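Local coordinates for glucan-binding protein C, GbpC (Streptococcus mutans UA159, PDB 5UQZ) that probably mediates both sucrose-dependent and sucrose-independent adherence of the bacterium, as the calcium-containing, glucan-binding part of a cell-wall-anchored protein, at residues 78-83 / 110-115; 121-126 / 167-172. One frame throughout, in Å; residues are numbered along the deposited sequence.

Overall arrangement
After the long N-terminal helix 3-51 and strand 73-77 of the large antiparallel sheet, the chain enters 78-83. Interaction 1 pairs this segment with 110-115, closing a 26-residue excursion that carries helices 85-91 and 96-99. After five intervening residues the chain reaches 121-126, and interaction 2 pairs it with 167-172 around a second excursion, which includes strands 132-137 and 151-160 of the large sheet. The two closures follow in series, neither nested nor crossed. In space they adjoin, centres about 9 Å apart: probable backbone hydrogen bonds, Gln-81 O to Lys-125 N and Leu-83 N to Trp-123 O, set the two-stranded ribbon of interaction 1 beside the four-stranded sheet of interaction 2.

Interaction 1. Residues 78-83 / 110-115; sequences GVNQYL and FTQANP
The carbonyl oxygen of Tyr-82 is held by two groups of the facing strand: it accepts the backbone N-H of Thr-111 (Thr-111 N to Tyr-82 O, 2.8 Å) and also a short CA-H...O contact, with Phe-110 CA at 3.0 Å from Tyr-82 O. The return bond, Tyr-82 N to Thr-111 O, completes the antiparallel hydrogen-bonded pair. In the neighbouring non-hydrogen-bonded pair, Leu-83 CD1 rests 3.6 Å from Phe-110 CE1, while Lys-125 of the flanking strand 122-127 makes a cation-pi contact with Phe-110.

The phenol of Tyr-82 is sandwiched. Asn-114 brings its CB over one face, 3.6 Å from the Tyr-82 ring centroid, and its amide stacks 4° from parallel to the ring; Val-79 CG1 sits over the centre of the opposite face. Asn-114 CG, anti to its backbone N (chi1 -174°), lies above the CE1 side of the ring. Asn-114 OD1 is engaged by Tyr-116 N, and a water joins Asn-114 ND2 to Tyr-82 OH. Another water donates to both Val-79 O and Gln-112 O. Bonds at both ends of the Asn-114 amide therefore restrict its rotation, favouring the flat stack on the phenol at this surface contact.

Interaction 2. Residues 121-126 / 167-172; sequences DTWFKM and SALVNL
Trp-123 CG stands anti to its carbonyl carbon (chi1 -75°) and Asn-171 CG anti to its backbone N (chi1 -172°), and from these positions the indole and the carboxamide stack across a non-hydrogen-bonded pair, their planes 12° apart. The pair belongs to an antiparallel ladder between the first two strands of a four-stranded sheet, within the beta-supersandwich fold of this glucan-binding domain. Six backbone hydrogen bonds, two for each of the pairs Thr-122 with Leu-172, Phe-124 with Val-170 and Met-126 with Ala-168, hold the strands in register.

Asn-171 CB lies over the six-membered ring of Trp-123, 3.6 Å from its centroid. Asn-171 OD1 comes within 3.4 Å of Trp-123 NE1 but from above the indole, at an angle too poor for a hydrogen bond. Asn-171 ND2 instead donates to a water that in turn donates to Asp-121 OD2, while Asp-121 OD1 takes the backbone N-H of His-174. Leu-169 CG lies at the edge of the same indole, in its plane, and Leu-169 CD2 is 3.8 Å from Trp-123 CZ3.

Phe-124, Met-126, Val-170 and Leu-172 make the other face largely apolar. The Phe-124 ring touches both Val-170 and Leu-172, with Phe-124 CE2 at 3.7 Å from Leu-172 CB. Ile-132, Val-134, Tyr-156 and Leu-158 of the large sheet meet these side chains, so this face of the paired strands packs against the large sheet as a second layer. Nearby, Met-126 SD touches Val-170 CG2 at 3.7 Å.

Interaction 1. Residues 78-83 / 110-115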
loop_
_atom_site.group_PDB
_atom_site.type_symbol
_atom_site.label_atom_id
_atom_site.label_comp_id
_atom_site.label_asym_id
_atom_site.label_seq_id
_atom_site.Cartn_x
_atom_site.Cartn_y
_atom_site.Cartn_z
ATOM N N GLY A 78 -18.397 0.597 -18.616
ATOM C CA GLY A 78 -19.195 1.142 -17.536
ATOM C C GLY A 78 -18.759 2.506 -17.031
ATOM O O GLY A 78 -19.417 3.039 -16.139
ATOM N N VAL A 79 -17.678 3.085 -17.532
ATOM C CA VAL A 79 -17.231 4.420 -17.117
ATOM C C VAL A 79 -17.848 5.427 -18.055
ATOM O O VAL A 79 -17.738 5.287 -19.285
ATOM C CB VAL A 79 -15.693 4.517 -17.154
ATOM C CG1 VAL A 79 -15.250 5.972 -16.991
ATOM C CG2 VAL A 79 -15.093 3.654 -16.028
ATOM N N ASN A 80 -18.512 6.442 -17.479
ATOM C CA ASN A 80 -19.115 7.499 -18.256
ATOM C C ASN A 80 -18.431 8.847 -18.148
ATOM O O ASN A 80 -18.827 9.747 -18.859
ATOM C CB ASN A 80 -20.598 7.612 -17.928
ATOM C CG ASN A 80 -21.421 8.191 -19.126
ATOM O OD1 ASN A 80 -21.360 7.738 -20.319
ATOM N ND2 ASN A 80 -22.174 9.220 -18.807
ATOM N N GLN A 81 -17.500 9.055 -17.229
ATOM C CA GLN A 81 -16.846 10.361 -17.051
ATOM C C GLN A 81 -15.337 10.170 -16.993
ATOM O O GLN A 81 -14.759 10.038 -15.903
ATOM C CB GLN A 81 -17.324 11.020 -15.761
ATOM C CG GLN A 81 -18.758 11.359 -15.826
ATOM C CD GLN A 81 -18.879 12.635 -16.522
ATOM O OE1 GLN A 81 -18.897 12.674 -17.760
ATOM N NE2 GLN A 81 -18.951 13.734 -15.734
ATOM N N TYR A 82 -14.689 10.172 -18.136
ATOM C CA TYR A 82 -13.229 10.156 -18.178
ATOM C C TYR A 82 -12.675 11.561 -17.965
ATOM O O TYR A 82 -13.263 12.554 -18.397
ATOM C CB TYR A 82 -12.745 9.646 -19.528
ATOM C CG TYR A 82 -13.138 8.210 -19.803
ATOM C CD1 TYR A 82 -12.318 7.159 -19.433
ATOM C CD2 TYR A 82 -14.345 7.898 -20.466
ATOM C CE1 TYR A 82 -12.675 5.853 -19.700
ATOM C CE2 TYR A 82 -14.699 6.599 -20.764
ATOM C CZ TYR A 82 -13.841 5.583 -20.383
ATOM O OH TYR A 82 -14.179 4.284 -20.665
ATOM N N LEU A 83 -11.519 11.655 -17.284
ATOM C CA LEU A 83 -10.877 12.948 -17.118
ATOM C C LEU A 83 -10.228 13.336 -18.435
ATOM O O LEU A 83 -9.471 12.559 -19.011
ATOM C CB LEU A 83 -9.829 12.824 -16.001
ATOM C CG LEU A 83 -9.125 14.113 -15.622
ATOM C CD1 LEU A 83 -10.080 15.071 -14.924
ATOM C CD2 LEU A 83 -7.904 13.789 -14.704
ATOM N N PHE A 110 -14.391 16.614 -17.727
ATOM C CA PHE A 110 -14.698 15.207 -17.970
ATOM C C PHE A 110 -15.389 15.045 -19.330
ATOM O O PHE A 110 -16.049 15.955 -19.844
ATOM C CB PHE A 110 -15.622 14.678 -16.878
ATOM C CG PHE A 110 -14.959 14.723 -15.533
ATOM C CD1 PHE A 110 -14.046 13.724 -15.143
ATOM C CD2 PHE A 110 -15.152 15.817 -14.687
ATOM C CE1 PHE A 110 -13.359 13.804 -13.951
ATOM C CE2 PHE A 110 -14.485 15.900 -13.491
ATOM C CZ PHE A 110 -13.592 14.898 -13.105
ATOM N N THR A 111 -15.259 13.854 -19.888
ATOM C CA THR A 111 -15.889 13.524 -21.155
ATOM C C THR A 111 -16.351 12.077 -21.142
ATOM O O THR A 111 -15.715 11.213 -20.532
ATOM C CB THR A 111 -14.913 13.763 -22.330
ATOM O OG1 THR A 111 -15.562 13.368 -23.544
ATOM C CG2 THR A 111 -13.615 12.996 -22.197
ATOM N N GLN A 112 -17.440 11.800 -21.849
ATOM C CA GLN A 112 -17.964 10.451 -21.971
ATOM C C GLN A 112 -17.134 9.581 -22.890
ATOM O O GLN A 112 -17.252 8.354 -22.811
ATOM C CB GLN A 112 -19.431 10.499 -22.410
ATOM C CG GLN A 112 -20.312 11.209 -21.348
ATOM C CD GLN A 112 -21.754 11.317 -21.758
ATOM O OE1 GLN A 112 -22.257 10.441 -22.460
ATOM N NE2 GLN A 112 -22.475 12.315 -21.261
ATOM N N ALA A 113 -16.363 10.167 -23.797
ATOM C CA ALA A 113 -15.559 9.401 -24.735
ATOM C C ALA A 113 -14.133 9.257 -24.188
ATOM O O ALA A 113 -13.433 10.253 -23.967
ATOM C CB ALA A 113 -15.528 10.123 -26.081
ATOM N N ASN A 114 -13.685 8.032 -24.034
ATOM C CA ASN A 114 -12.372 7.793 -23.442
ATOM C C ASN A 114 -11.264 8.401 -24.309
ATOM O O ASN A 114 -11.112 7.994 -25.471
ATOM C CB ASN A 114 -12.161 6.280 -23.388
ATOM C CG ASN A 114 -10.859 5.895 -22.645
ATOM O OD1 ASN A 114 -10.102 6.780 -22.195
ATOM N ND2 ASN A 114 -10.618 4.599 -22.482
ATOM N N PRO A 115 -10.439 9.325 -23.793
ATOM C CA PRO A 115 -9.348 9.858 -24.597
ATOM C C PRO A 115 -8.055 9.086 -24.416
ATOM O O PRO A 115 -7.065 9.433 -25.078
ATOM C CB PRO A 115 -9.181 11.271 -24.040
ATOM C CG PRO A 115 -9.498 11.110 -22.562
ATOM C CD PRO A 115 -10.611 10.043 -22.496
HETATM O O HOH W 1 -18.481 6.151 -21.693
HETATM O O HOH W 2 -13.117 3.045 -22.933
#

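Interaction 2. Residues 121-126 / 167-172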
loop_
_atom_site.group_PDB
_atom_site.type_symbol
_atom_site.label_atom_id
_atom_site.label_comp_id
_atom_site.label_asym_id
_atom_site.label_seq_id
_atom_site.Cartn_x
_atom_site.Cartn_y
_atom_site.Cartn_z
ATOM N N ASP A 121 -2.098 4.378 -18.468
ATOM C CA ASP A 121 -2.899 4.641 -17.283
ATOM C C ASP A 121 -4.040 5.581 -17.647
ATOM O O ASP A 121 -3.865 6.507 -18.430
ATOM C CB ASP A 121 -2.036 5.294 -16.200
ATOM C CG ASP A 121 -0.889 4.433 -15.711
ATOM O OD1 ASP A 121 -0.894 3.190 -15.886
ATOM O OD2 ASP A 121 0.017 5.012 -15.087
ATOM N N THR A 122 -5.214 5.334 -17.074
ATOM C CA THR A 122 -6.437 6.037 -17.468
ATOM C C THR A 122 -7.063 6.710 -16.260
ATOM O O THR A 122 -7.079 6.146 -15.177
ATOM C CB THR A 122 -7.389 4.965 -18.054
ATOM O OG1 THR A 122 -6.761 4.397 -19.229
ATOM C CG2 THR A 122 -8.735 5.518 -18.472
ATOM N N TRP A 123 -7.628 7.887 -16.420
ATOM C CA TRP A 123 -8.239 8.642 -15.321
ATOM C C TRP A 123 -9.728 8.806 -15.580
ATOM O O TRP A 123 -10.127 9.142 -16.710
ATOM C CB TRP A 123 -7.607 10.036 -15.251
ATOM C CG TRP A 123 -6.242 10.118 -14.675
ATOM C CD1 TRP A 123 -5.043 9.904 -15.341
ATOM C CD2 TRP A 123 -5.887 10.510 -13.345
ATOM N NE1 TRP A 123 -3.983 10.139 -14.489
ATOM C CE2 TRP A 123 -4.473 10.516 -13.263
ATOM C CE3 TRP A 123 -6.632 10.854 -12.221
ATOM C CZ2 TRP A 123 -3.812 10.868 -12.100
ATOM C CZ3 TRP A 123 -5.983 11.192 -11.069
ATOM C CH2 TRP A 123 -4.585 11.188 -11.010
ATOM N N PHE A 124 -10.525 8.655 -14.528
ATOM C CA PHE A 124 -11.962 8.823 -14.659
ATOM C C PHE A 124 -12.566 9.052 -13.287
ATOM O O PHE A 124 -11.933 8.791 -12.262
ATOM C CB PHE A 124 -12.654 7.625 -15.354
ATOM C CG PHE A 124 -12.290 6.279 -14.793
ATOM C CD1 PHE A 124 -12.920 5.771 -13.669
ATOM C CD2 PHE A 124 -11.310 5.520 -15.419
ATOM C CE1 PHE A 124 -12.571 4.486 -13.186
ATOM C CE2 PHE A 124 -10.968 4.270 -14.938
ATOM C CZ PHE A 124 -11.616 3.769 -13.819
ATOM N N LYS A 125 -13.802 9.539 -13.277
ATOM C CA LYS A 125 -14.578 9.642 -12.054
ATOM C C LYS A 125 -15.493 8.433 -11.971
ATOM O O LYS A 125 -16.167 8.097 -12.938
ATOM C CB LYS A 125 -15.426 10.919 -12.152
ATOM C CG LYS A 125 -16.165 11.358 -10.932
ATOM C CD LYS A 125 -17.327 12.306 -11.259
ATOM C CE LYS A 125 -16.848 13.511 -11.981
ATOM N NZ LYS A 125 -17.921 14.571 -12.020
ATOM N N MET A 126 -15.485 7.773 -10.829
ATOM C CA MET A 126 -16.472 6.737 -10.568
ATOM C C MET A 126 -17.684 7.334 -9.878
ATOM O O MET A 126 -17.600 8.368 -9.204
ATOM C CB MET A 126 -15.884 5.656 -9.661
ATOM C CG MET A 126 -14.868 4.755 -10.362
ATOM S SD MET A 126 -14.198 3.462 -9.331
ATOM C CE MET A 126 -15.488 2.240 -9.419
ATOM N N SER A 167 -19.090 10.515 -5.788
ATOM C CA SER A 167 -18.093 10.323 -6.834
ATOM C C SER A 167 -16.713 10.233 -6.210
ATOM O O SER A 167 -16.488 10.616 -5.045
ATOM C CB SER A 167 -18.111 11.508 -7.813
ATOM O OG SER A 167 -17.602 12.677 -7.158
ATOM N N ALA A 168 -15.780 9.699 -6.995
ATOM C CA ALA A 168 -14.387 9.734 -6.583
ATOM C C ALA A 168 -13.557 9.727 -7.863
ATOM O O ALA A 168 -13.979 9.186 -8.888
ATOM C CB ALA A 168 -14.041 8.504 -5.721
ATOM N N LEU A 169 -12.388 10.367 -7.797
ATOM C CA LEU A 169 -11.475 10.395 -8.918
ATOM C C LEU A 169 -10.545 9.181 -8.852
ATOM O O LEU A 169 -9.980 8.881 -7.785
ATOM C CB LEU A 169 -10.689 11.693 -8.891
ATOM C CG LEU A 169 -9.786 11.954 -10.115
ATOM C CD1 LEU A 169 -10.631 12.086 -11.390
ATOM C CD2 LEU A 169 -8.933 13.192 -9.867
ATOM N N VAL A 170 -10.291 8.559 -10.003
ATOM C CA VAL A 170 -9.527 7.320 -10.095
ATOM C C VAL A 170 -8.430 7.468 -11.124
ATOM O O VAL A 170 -8.678 7.920 -12.257
ATOM C CB VAL A 170 -10.425 6.126 -10.484
ATOM C CG1 VAL A 170 -9.591 4.869 -10.739
ATOM C CG2 VAL A 170 -11.428 5.882 -9.372
ATOM N N ASN A 171 -7.222 7.050 -10.760
ATOM C CA ASN A 171 -6.142 6.761 -11.696
ATOM C C ASN A 171 -6.059 5.237 -11.752
ATOM O O ASN A 171 -5.729 4.588 -10.742
ATOM C CB ASN A 171 -4.859 7.370 -11.147
ATOM C CG ASN A 171 -3.700 7.298 -12.113
ATOM O OD1 ASN A 171 -3.829 6.935 -13.299
ATOM N ND2 ASN A 171 -2.548 7.698 -11.611
ATOM N N LEU A 172 -6.476 4.673 -12.884
ATOM C CA LEU A 172 -6.500 3.244 -13.093
ATOM C C LEU A 172 -5.246 2.854 -13.859
ATOM O O LEU A 172 -5.059 3.231 -15.028
ATOM C CB LEU A 172 -7.736 2.870 -13.905
ATOM C CG LEU A 172 -7.884 1.389 -14.242
ATOM C CD1 LEU A 172 -8.288 0.606 -13.045
ATOM C CD2 LEU A 172 -8.974 1.196 -15.347
HETATM O O HOH W 3 -0.638 7.400 -13.951
#